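Local coordinates for catalase (Corynebacterium glutamicum atcc 13032, PDB 4B7H), which breaks hydrogen peroxide down to water and dioxygen at a haem iron and is inhibited by nitric oxide, at the interface of chains A and B and the interface of chains A and C. Sequence-based numbering; all coordinates share one arbitrary frame. Chains: chain A/B/C, Catalase.

Contact 1 and contact 2 lie about 43 Å apart, between the centres of their C-alpha atoms, and share no residue; chain A takes part in both, facing chain B in one and chain C in the other. Contact 1 receives the end of a neighbour's strand 38-39 and the segment after it between loops of chain A and the start of helix 343-359 and strand 439-441. Contact 2 pairs like with like, using the 3-10 turns at 364-366 and 368-370 and a loop tyrosine. Each belongs to a two-fold symmetric interface, so they join one subunit to two neighbours, in keeping with the tetramer usual for haem catalases.

Contact 1: the interface of chains A and B. Residues chain A 341, 343, 429, 433-436, 438, 440, 445; chain B 39-43.
B:Gln42 reaches into chain A with its side chain stretched out, CG anti to the backbone N (chi1 -172°), and runs alongside A:His435, both pointing the same way. Amide and imidazole planes are steeply inclined, 75° apart, so the two do not stack; A:His435 CD2 comes within 3.6 Å of the amide nitrogen B:Gln42 NE2. B:Gln42 NE2 donates a hydrogen bond to the main-chain carbonyl A:Asp433 O (2.9 Å), in the carbonyl plane. The other amide atom, OE1, faces the isopropyl group of A:Val445, which crosses the glutamine obliquely, and a water links OE1 to A:Val445 N. CG2 of A:Val445 also sits over the centre of the A:His435 ring, while A:His435 N donates a hydrogen bond to the carboxylate A:Asp433 OD1 from above its plane, which probably helps to fix the turn. On its other flank B:Gln42 has A:Pro341 beside it, CG to CG at 4.1 Å.

The backbone of the inserted segment is gripped as well. B:Gln42 N hydrogen-bonds to A:Pro434 O (2.9 Å) from above the carbonyl plane, and B:Gly40 N hydrogen-bonds to A:Asp438 O (3.0 Å). A:Arg343, extended from CG to NE, delivers NH2 to a lone pair of B:Pro41 O at 2.9 Å, nearly in the guanidinium plane; its NE holds a water that also touches B:Pro41 O and B:Gly43 O. Another water joins the phenol OH of A:Tyr429 to B:Gln42 O. The contact thus reads the side-chain amide and several peptide groups, and the site clasps an N-terminal segment of one subunit to its neighbour, probably helping to hold the tetramer together.

Contact 2: the interface of chains A and C. Residues chain A 366, 368, 371, 387; chain C 366, 368, 371, 387.
Two tyrosines from symmetry-related chains meet face to face at this contact: the rings of A:Tyr387 and C:Tyr387 stack with centroids 4.0 Å apart and planes only 12° from parallel. The side chains cross at about a right angle, and each CE2 lies over the centre of the other ring; A:Tyr387 CD2 and C:Tyr387 CD2 approach to 3.5 Å. The outer faces are capped by proline. C:Pro368 CD stands over the face of the A:Tyr387 ring, 3.7 Å from its centroid, and A:Pro368 CG does the same for C:Tyr387, giving a four-layer stack of proline, tyrosine, tyrosine and proline with CH-pi contacts at both ends.

Arginines hold the phenol tips. C:Arg371 grips A:Tyr387 OH end-on with NH1 (2.7 Å) and NH2 (2.8 Å), both strongly bent hydrogen bonds with the oxygen tilted well out of the guanidinium plane. In the twin, A:Arg371 NH1 hydrogen-bonds to C:Tyr387 OH at 2.8 Å, and A:Arg371 NH2, at 3.1 Å from C:Tyr387 OH, can give a longer hydrogen bond to the same oxygen. A water bridges the two hydroxyls. The nearby positive charges may favour the phenolate character of these oxygens.

Further out, the guanidinium groups are steadied within their own chains. A:Arg371 NH1 hydrogen-bonds to the main-chain A:Asp366 O at 2.9 Å, in the carbonyl plane, and C:Arg371 NH1 meets C:Asp366 O almost along the C=O axis. A bend at chi3 (-62° in A:Arg371) turns each guanidinium back toward that carbonyl, while each tyrosine has CG anti to its backbone N (chi1 -173° in A:Tyr387), projecting the ring toward the partner. In each subunit the proline begins 3-10 helix 368-370, the aspartate ends 3-10 helix 364-366, and the arginine and tyrosine sit on loops of the long segment that follows helix 343-359.

Contact 1: the interface of chains A and B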
ATOM      1  N   PRO A 341      13.479 -13.739 -29.422  1.00 11.53           N
ATOM      2  CA  PRO A 341      13.033 -14.927 -28.674  1.00 12.12           C
ATOM      3  C   PRO A 341      14.041 -15.399 -27.632  1.00 12.63           C
ATOM      4  O   PRO A 341      14.360 -16.590 -27.547  1.00 17.31           O
ATOM      5  CB  PRO A 341      12.845 -15.999 -29.756  1.00 15.30           C
ATOM      6  CG  PRO A 341      13.550 -15.509 -30.954  1.00 13.84           C
ATOM      7  CD  PRO A 341      13.743 -14.027 -30.844  1.00 11.96           C
ATOM      8  N   ARG A 343      14.124 -15.901 -23.918  1.00  8.20           N
ATOM      9  CA  ARG A 343      13.069 -16.074 -22.921  1.00 10.10           C
ATOM     10  C   ARG A 343      13.318 -15.255 -21.657  1.00  9.56           C
ATOM     11  O   ARG A 343      12.367 -14.872 -20.964  1.00  9.94           O
ATOM     12  CB  ARG A 343      12.878 -17.552 -22.566  1.00 10.69           C
ATOM     13  CG  ARG A 343      12.512 -18.417 -23.754  1.00 10.13           C
ATOM     14  CD  ARG A 343      12.402 -19.864 -23.354  1.00 11.97           C
ATOM     15  NE  ARG A 343      12.338 -20.704 -24.538  1.00 10.75           N
ATOM     16  CZ  ARG A 343      12.416 -22.028 -24.500  1.00 10.84           C
ATOM     17  NH1 ARG A 343      12.549 -22.638 -23.331  1.00 11.38           N
ATOM     18  NH2 ARG A 343      12.372 -22.733 -25.624  1.00 11.55           N
ATOM     19  N   TYR A 429       8.666  -7.590 -32.336  1.00 10.38           N
ATOM     20  CA  TYR A 429       9.841  -7.909 -33.160  1.00  9.86           C
ATOM     21  C   TYR A 429       9.386  -8.652 -34.402  1.00 10.98           C
ATOM     22  O   TYR A 429       8.320  -9.280 -34.405  1.00 11.55           O
ATOM     23  CB  TYR A 429      10.932  -8.721 -32.423  1.00 10.44           C
ATOM     24  CG  TYR A 429      10.503 -10.051 -31.836  1.00 10.73           C
ATOM     25  CD1 TYR A 429       9.812 -10.104 -30.634  1.00 10.80           C
ATOM     26  CD2 TYR A 429      10.826 -11.250 -32.455  1.00 10.62           C
ATOM     27  CE1 TYR A 429       9.433 -11.311 -30.067  1.00 11.56           C
ATOM     28  CE2 TYR A 429      10.451 -12.472 -31.896  1.00 10.68           C
ATOM     29  CZ  TYR A 429       9.742 -12.493 -30.706  1.00 10.89           C
ATOM     30  OH  TYR A 429       9.360 -13.695 -30.135  1.00 11.64           O
ATOM     31  N   ASP A 433      11.498 -18.166 -37.434  1.00 12.67           N
ATOM     32  CA  ASP A 433      10.728 -19.405 -37.404  1.00 12.81           C
ATOM     33  C   ASP A 433      10.539 -19.815 -35.940  1.00 12.21           C
ATOM     34  O   ASP A 433      11.510 -19.839 -35.186  1.00 12.88           O
ATOM     35  CB  ASP A 433      11.552 -20.462 -38.155  1.00 14.94           C
ATOM     36  CG  ASP A 433      10.823 -21.789 -38.368  1.00 16.10           C
ATOM     37  OD1 ASP A 433       9.742 -22.034 -37.803  1.00 15.32           O
ATOM     38  OD2 ASP A 433      11.373 -22.616 -39.122  1.00 20.93           O
ATOM     39  N   PRO A 434       9.291 -20.106 -35.524  1.00 10.94           N
ATOM     40  CA  PRO A 434       9.081 -20.556 -34.140  1.00 11.05           C
ATOM     41  C   PRO A 434       9.439 -22.035 -33.943  1.00 12.41           C
ATOM     42  O   PRO A 434       9.510 -22.493 -32.804  1.00 11.48           O
ATOM     43  CB  PRO A 434       7.575 -20.332 -33.922  1.00 12.31           C
ATOM     44  CG  PRO A 434       6.989 -20.465 -35.288  1.00 12.26           C
ATOM     45  CD  PRO A 434       8.016 -19.849 -36.218  1.00 11.95           C
ATOM     46  N   HIS A 435       9.663 -22.761 -35.040  1.00 11.53           N
ATOM     47  CA  HIS A 435      10.060 -24.179 -35.001  1.00 12.95           C
ATOM     48  C   HIS A 435       9.001 -25.092 -34.393  1.00 12.61           C
ATOM     49  O   HIS A 435       9.307 -26.193 -33.927  1.00 16.02           O
ATOM     50  CB  HIS A 435      11.407 -24.386 -34.291  1.00 13.39           C
ATOM     51  CG  HIS A 435      12.589 -23.921 -35.082  1.00 14.83           C
ATOM     52  ND1 HIS A 435      13.525 -24.789 -35.605  1.00 20.07           N
ATOM     53  CD2 HIS A 435      12.987 -22.678 -35.446  1.00 16.53           C
ATOM     54  CE1 HIS A 435      14.448 -24.100 -36.252  1.00 21.10           C
ATOM     55  NE2 HIS A 435      14.146 -22.816 -36.169  1.00 18.43           N
ATOM     56  N   GLY A 436       7.759 -24.626 -34.395  1.00 12.57           N
ATOM     57  CA  GLY A 436       6.640 -25.438 -33.960  1.00 13.47           C
ATOM     58  C   GLY A 436       5.329 -24.679 -33.966  1.00 14.68           C
ATOM     59  O   GLY A 436       5.312 -23.445 -33.955  1.00 15.60           O
ATOM     60  N   ASP A 438       2.751 -25.458 -31.657  1.00 12.17           N
ATOM     61  CA  ASP A 438       2.045 -25.749 -30.407  1.00 12.63           C
ATOM     62  C   ASP A 438       2.621 -25.007 -29.210  1.00 11.06           C
ATOM     63  O   ASP A 438       3.821 -24.722 -29.173  1.00 11.46           O
ATOM     64  CB  ASP A 438       2.131 -27.243 -30.080  1.00 13.25           C
ATOM     65  CG  ASP A 438       1.482 -28.115 -31.126  1.00 15.84           C
ATOM     66  OD1 ASP A 438       0.433 -27.727 -31.677  1.00 18.51           O
ATOM     67  OD2 ASP A 438       2.028 -29.203 -31.398  1.00 22.14           O
ATOM     68  N   VAL A 440       4.324 -25.204 -26.007  1.00  9.58           N
ATOM     69  CA  VAL A 440       5.227 -26.242 -25.526  1.00 10.02           C
ATOM     70  C   VAL A 440       6.116 -25.724 -24.416  1.00  9.58           C
ATOM     71  O   VAL A 440       6.247 -24.513 -24.218  1.00 10.61           O
ATOM     72  CB  VAL A 440       6.164 -26.769 -26.647  1.00 12.63           C
ATOM     73  CG1 VAL A 440       5.385 -27.562 -27.702  1.00 13.79           C
ATOM     74  CG2 VAL A 440       6.960 -25.622 -27.287  1.00 11.72           C
ATOM     75  N   VAL A 445      16.281 -24.035 -29.735  1.00 11.69           N
ATOM     76  CA  VAL A 445      16.781 -24.698 -30.937  1.00 11.98           C
ATOM     77  C   VAL A 445      18.278 -24.965 -30.758  1.00 12.03           C
ATOM     78  O   VAL A 445      19.029 -24.078 -30.332  1.00 12.68           O
ATOM     79  CB  VAL A 445      16.503 -23.861 -32.204  1.00 12.42           C
ATOM     80  CG1 VAL A 445      17.139 -24.499 -33.430  1.00 14.13           C
ATOM     81  CG2 VAL A 445      15.008 -23.713 -32.398  1.00 13.45           C
TER
ATOM     82  N   ALA B  39       5.184 -20.410 -27.676  1.00  9.25           N
ATOM     83  CA  ALA B  39       4.415 -20.797 -28.851  1.00  9.56           C
ATOM     84  C   ALA B  39       5.395 -21.307 -29.900  1.00  9.99           C
ATOM     85  O   ALA B  39       5.783 -20.574 -30.808  1.00 10.56           O
ATOM     86  CB  ALA B  39       3.620 -19.605 -29.373  1.00 10.39           C
ATOM     87  N   GLY B  40       5.793 -22.570 -29.760  1.00 11.82           N
ATOM     88  CA  GLY B  40       6.903 -23.117 -30.523  1.00 12.45           C
ATOM     89  C   GLY B  40       8.177 -22.926 -29.720  1.00 12.10           C
ATOM     90  O   GLY B  40       8.273 -21.987 -28.933  1.00 11.29           O
ATOM     91  N   PRO B  41       9.156 -23.830 -29.887  1.00 10.64           N
ATOM     92  CA  PRO B  41      10.388 -23.717 -29.091  1.00 11.36           C
ATOM     93  C   PRO B  41      11.106 -22.373 -29.253  1.00 11.49           C
ATOM     94  O   PRO B  41      11.668 -21.864 -28.278  1.00 11.24           O
ATOM     95  CB  PRO B  41      11.255 -24.867 -29.615  1.00 12.09           C
ATOM     96  CG  PRO B  41      10.257 -25.868 -30.153  1.00 13.28           C
ATOM     97  CD  PRO B  41       9.115 -25.057 -30.703  1.00 11.88           C
ATOM     98  N   GLN B  42      11.065 -21.792 -30.448  1.00 10.55           N
ATOM     99  CA  GLN B  42      11.717 -20.504 -30.683  1.00 11.80           C
ATOM    100  C   GLN B  42      10.677 -19.385 -30.788  1.00 11.61           C
ATOM    101  O   GLN B  42      11.004 -18.249 -31.139  1.00 11.77           O
ATOM    102  CB  GLN B  42      12.571 -20.574 -31.956  1.00 12.45           C
ATOM    103  CG  GLN B  42      13.461 -19.368 -32.207  1.00 11.39           C
ATOM    104  CD  GLN B  42      14.581 -19.680 -33.153  1.00 12.75           C
ATOM    105  OE1 GLN B  42      15.670 -20.044 -32.725  1.00 13.43           O
ATOM    106  NE2 GLN B  42      14.324 -19.540 -34.452  1.00 11.90           N
ATOM    107  N   GLY B  43       9.422 -19.714 -30.487  1.00 11.80           N
ATOM    108  CA  GLY B  43       8.352 -18.733 -30.514  1.00 11.24           C
ATOM    109  C   GLY B  43       8.343 -17.846 -29.279  1.00 10.81           C
ATOM    110  O   GLY B  43       9.147 -18.021 -28.351  1.00 11.23           O
TER
HETATM  111  O   HOH W   1       9.907 -15.781 -31.724  1.00 11.98           O
HETATM  112  O   HOH W   2      15.708 -21.046 -30.062  1.00 12.04           O
HETATM  113  O   HOH W   3      11.854 -19.175 -27.015  1.00 14.71           O

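Contact 2: the interface of chains A and C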
ATOM      1  N   ASP A 366       4.365   8.964 -13.627  1.00  8.89           N
ATOM      2  CA  ASP A 366       4.132  10.401 -13.585  1.00  9.66           C
ATOM      3  C   ASP A 366       5.184  11.159 -12.767  1.00  9.09           C
ATOM      4  O   ASP A 366       5.223  12.394 -12.782  1.00  9.87           O
ATOM      5  CB  ASP A 366       2.730  10.684 -13.043  1.00 13.07           C
ATOM      6  CG  ASP A 366       1.625  10.180 -13.976  1.00 14.08           C
ATOM      7  OD1 ASP A 366       1.840  10.155 -15.208  1.00 20.01           O
ATOM      8  OD2 ASP A 366       0.543   9.810 -13.476  1.00 23.84           O
ATOM      9  N   PRO A 368       8.569  12.954 -11.789  1.00  8.64           N
ATOM     10  CA  PRO A 368       9.459  13.735 -12.656  1.00  9.78           C
ATOM     11  C   PRO A 368      10.517  12.920 -13.430  1.00  9.13           C
ATOM     12  O   PRO A 368      10.651  13.109 -14.643  1.00  9.24           O
ATOM     13  CB  PRO A 368      10.098  14.713 -11.674  1.00 11.42           C
ATOM     14  CG  PRO A 368       8.954  15.012 -10.720  1.00 11.28           C
ATOM     15  CD  PRO A 368       8.259  13.671 -10.535  1.00 10.02           C
ATOM     16  N   ARG A 371       8.802  10.589 -16.309  1.00  9.65           N
ATOM     17  CA  ARG A 371       8.045  11.160 -17.426  1.00 10.79           C
ATOM     18  C   ARG A 371       8.929  11.370 -18.641  1.00 10.12           C
ATOM     19  O   ARG A 371      10.060  11.843 -18.514  1.00 12.20           O
ATOM     20  CB  ARG A 371       7.467  12.522 -17.052  1.00 15.08           C
ATOM     21  CG  ARG A 371       6.503  12.505 -15.913  1.00 17.05           C
ATOM     22  CD  ARG A 371       5.591  13.712 -15.988  1.00 15.98           C
ATOM     23  NE  ARG A 371       6.275  15.000 -15.876  1.00 18.75           N
ATOM     24  CZ  ARG A 371       6.509  15.623 -14.724  1.00 19.53           C
ATOM     25  NH1 ARG A 371       6.147  15.065 -13.575  1.00 15.98           N
ATOM     26  NH2 ARG A 371       7.120  16.803 -14.718  1.00 26.02           N
ATOM     27  N   TYR A 387      -1.180  12.622  -9.837  1.00 10.58           N
ATOM     28  CA  TYR A 387      -0.795  14.032  -9.911  0.51 10.60           C
ATOM     29  C   TYR A 387      -1.220  14.636 -11.229  1.00 11.34           C
ATOM     30  O   TYR A 387      -1.736  15.759 -11.261  1.00 18.38           O
ATOM     31  CB  TYR A 387       0.704  14.207  -9.758  0.51  9.86           C
ATOM     32  CG  TYR A 387       1.182  15.639  -9.651  0.51  8.47           C
ATOM     33  CD1 TYR A 387       1.026  16.540 -10.706  0.51  8.70           C
ATOM     34  CD2 TYR A 387       1.835  16.079  -8.510  0.51  7.59           C
ATOM     35  CE1 TYR A 387       1.469  17.829 -10.614  0.51  7.14           C
ATOM     36  CE2 TYR A 387       2.306  17.370  -8.415  0.51  7.47           C
ATOM     37  CZ  TYR A 387       2.119  18.240  -9.454  0.51  8.21           C
ATOM     38  OH  TYR A 387       2.580  19.529  -9.319  0.51 10.04           O
TER
ATOM     39  N   ASP C 366       1.286  16.773  -1.374  1.00  8.52           N
ATOM     40  CA  ASP C 366       1.948  17.298  -2.555  1.00  8.92           C
ATOM     41  C   ASP C 366       1.068  17.253  -3.805  1.00  8.70           C
ATOM     42  O   ASP C 366       1.421  17.836  -4.826  1.00  9.66           O
ATOM     43  CB  ASP C 366       3.264  16.551  -2.797  1.00 13.08           C
ATOM     44  CG  ASP C 366       4.293  16.762  -1.675  1.00 14.88           C
ATOM     45  OD1 ASP C 366       4.316  17.847  -1.056  1.00 22.44           O
ATOM     46  OD2 ASP C 366       5.090  15.830  -1.427  1.00 22.99           O
ATOM     47  N   PRO C 368      -1.736  18.293  -6.415  1.00  8.89           N
ATOM     48  CA  PRO C 368      -2.176  19.634  -6.813  1.00 10.18           C
ATOM     49  C   PRO C 368      -3.277  20.242  -5.929  1.00  9.87           C
ATOM     50  O   PRO C 368      -3.118  21.364  -5.464  1.00 10.81           O
ATOM     51  CB  PRO C 368      -2.652  19.403  -8.247  1.00  9.91           C
ATOM     52  CG  PRO C 368      -1.640  18.414  -8.766  1.00 10.77           C
ATOM     53  CD  PRO C 368      -1.406  17.464  -7.593  1.00  9.66           C
ATOM     54  N   ARG C 371      -1.873  21.130  -2.187  1.00  9.63           N
ATOM     55  CA  ARG C 371      -0.783  22.074  -1.941  1.00 10.61           C
ATOM     56  C   ARG C 371      -1.335  23.463  -1.665  1.00 10.27           C
ATOM     57  O   ARG C 371      -2.264  23.900  -2.330  1.00 11.40           O
ATOM     58  CB  ARG C 371       0.139  22.173  -3.155  1.00 13.95           C
ATOM     59  CG  ARG C 371       0.751  20.892  -3.600  1.00 16.22           C
ATOM     60  CD  ARG C 371       1.978  21.196  -4.433  1.00 15.46           C
ATOM     61  NE  ARG C 371       1.706  21.798  -5.735  1.00 17.33           N
ATOM     62  CZ  ARG C 371       1.537  21.085  -6.845  1.00 18.50           C
ATOM     63  NH1 ARG C 371       1.576  19.765  -6.782  1.00 18.36           N
ATOM     64  NH2 ARG C 371       1.325  21.682  -8.009  1.00 24.78           N
ATOM     65  N   TYR C 387       6.944  13.487  -5.393  1.00 11.04           N
ATOM     66  CA  TYR C 387       7.050  14.293  -6.614  0.51 10.07           C
ATOM     67  C   TYR C 387       7.849  15.547  -6.354  1.00 11.54           C
ATOM     68  O   TYR C 387       8.687  15.922  -7.182  1.00 18.69           O
ATOM     69  CB  TYR C 387       5.678  14.677  -7.152  0.51 10.12           C
ATOM     70  CG  TYR C 387       5.655  15.403  -8.493  0.51  7.94           C
ATOM     71  CD1 TYR C 387       6.266  16.649  -8.670  0.51  8.32           C
ATOM     72  CD2 TYR C 387       4.975  14.860  -9.574  0.51  7.28           C
ATOM     73  CE1 TYR C 387       6.222  17.302  -9.875  0.51  7.28           C
ATOM     74  CE2 TYR C 387       4.913  15.525 -10.786  0.51  7.10           C
ATOM     75  CZ  TYR C 387       5.533  16.730 -10.932  0.51  8.48           C
ATOM     76  OH  TYR C 387       5.466  17.358 -12.154  0.51 11.72           O
TER
HETATM   77  O   HOH W   4       4.317  19.961 -11.641  1.00 23.11           O